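Local coordinates for hemolysin II regulatory protein (PDB 2JJ7), which probably binds DNA as a TetR-family transcriptional regulator of the hemolysin II gene, probably as a dimer, at residues A15-K19 and E96-I100. Residues are numbered along the deposited sequence; the frame is centred on the assembly and turned at random.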
# COMPACT_ATOMS: atom_id res chain seq x y z
N ALA B 15 13.85 17.85 15.55
CA ALA B 15 13.52 16.88 16.60
C ALA B 15 12.10 16.34 16.45
O ALA B 15 11.88 15.14 16.54
CB ALA B 15 13.69 17.50 17.99
N ALA B 16 11.16 17.25 16.22
CA ALA B 16 9.75 16.92 16.12
C ALA B 16 9.50 16.05 14.87
O ALA B 16 8.80 15.05 14.95
CB ALA B 16 8.94 18.17 16.09
N LYS B 17 10.06 16.44 13.73
CA LYS B 17 10.04 15.59 12.52
C LYS B 17 10.50 14.17 12.85
O LYS B 17 9.81 13.20 12.53
CB LYS B 17 10.96 16.18 11.44
CG LYS B 17 11.00 15.41 10.12
CD LYS B 17 12.14 15.86 9.22
CE LYS B 17 11.84 15.53 7.77
NZ LYS B 17 12.99 15.82 6.84
N LYS B 18 11.66 14.05 13.49
CA LYS B 18 12.24 12.76 13.86
C LYS B 18 11.31 11.95 14.76
O LYS B 18 11.03 10.78 14.48
CB LYS B 18 13.59 12.95 14.55
CG LYS B 18 14.29 11.61 14.83
CD LYS B 18 15.55 11.76 15.67
CE LYS B 18 16.17 10.40 15.96
NZ LYS B 18 17.59 10.51 16.37
N LYS B 19 10.83 12.58 15.83
CA LYS B 19 10.03 11.91 16.85
C LYS B 19 8.62 11.55 16.40
O LYS B 19 8.17 10.42 16.58
CB LYS B 19 10.03 12.72 18.15
CG LYS B 19 11.35 12.62 18.93
CD LYS B 19 11.43 11.26 19.63
CE LYS B 19 12.84 10.90 20.02
NZ LYS B 19 12.92 9.47 20.44
N GLU B 96 13.90 12.41 0.57
CA GLU B 96 14.55 13.49 1.33
C GLU B 96 13.88 13.67 2.69
O GLU B 96 14.51 14.11 3.66
CB GLU B 96 14.49 14.81 0.54
CG GLU B 96 15.26 14.81 -0.80
CD GLU B 96 14.96 16.03 -1.70
OE1 GLU B 96 13.89 16.67 -1.53
OE2 GLU B 96 15.78 16.34 -2.59
N ASN B 97 12.59 13.33 2.76
CA ASN B 97 11.81 13.53 3.98
C ASN B 97 10.99 12.31 4.37
O ASN B 97 9.75 12.36 4.30
CB ASN B 97 10.87 14.72 3.78
CG ASN B 97 11.61 15.97 3.44
OD1 ASN B 97 12.07 16.69 4.32
ND2 ASN B 97 11.73 16.26 2.14
N PRO B 98 11.66 11.22 4.79
CA PRO B 98 10.93 9.96 5.01
C PRO B 98 9.77 10.07 6.01
O PRO B 98 8.73 9.43 5.82
CB PRO B 98 12.01 8.98 5.52
CG PRO B 98 13.27 9.83 5.76
CD PRO B 98 13.13 11.05 4.91
N GLU B 99 9.93 10.91 7.04
CA GLU B 99 8.92 11.06 8.08
C GLU B 99 7.59 11.60 7.54
O GLU B 99 6.52 11.24 8.03
CB GLU B 99 9.43 11.98 9.20
CG GLU B 99 10.56 11.38 9.98
CD GLU B 99 11.94 11.67 9.40
OE1 GLU B 99 12.04 12.29 8.31
OE2 GLU B 99 12.92 11.28 10.05
N ILE B 100 7.68 12.48 6.55
CA ILE B 100 6.51 13.06 5.91
C ILE B 100 5.73 11.94 5.18
O ILE B 100 4.50 11.96 5.12
CB ILE B 100 6.90 14.24 4.95
CG1 ILE B 100 7.49 15.45 5.73
CG2 ILE B 100 5.72 14.67 4.08
CD1 ILE B 100 6.53 16.12 6.81
O HOH W 1 14.32 13.39 7.46
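Lys-17 and Glu-99 bring the backbones closest, 6.4 Å between their CA atoms, where helix 5-23 meets the first turn of helix 98-109. In this TetR-family fold that is the join between the N-terminal DNA-binding domain and the C-terminal domain, bridged here at the surface by one long lysine. Lys-17 leaves its helix with CG anti to the backbone N (chi1 -179°) and stays extended from there on, which carries its ammonium group past Glu-99 to Asn-97, the residue in the break between helices 79-96 and 98-109. Lys-17 NZ donates to Asn-97 OD1 at 2.8 Å, meeting the carbonyl from 24° off its plane. The amide's other end is held too, since ND2 bonds to His-93 O. Glu-99 crosses the lysine chain at about a right angle; bent at chi2 (88°), it lays OE1 against the aliphatic part, 3.3 Å from Lys-17 CE, while its own CG packs on Lys-17 O. Tyr-62 of helix 51-62 adds a cation-pi contact to the same lysine and also touches Asn-97 and Ile-100. The direct ion pair is long, 3.9 Å from Lys-17 NZ to Glu-99 OE1, and water 1 bridges the two groups, accepting from Lys-17 NZ at 2.8 Å and donating to Glu-99 OE1 at 2.7 Å.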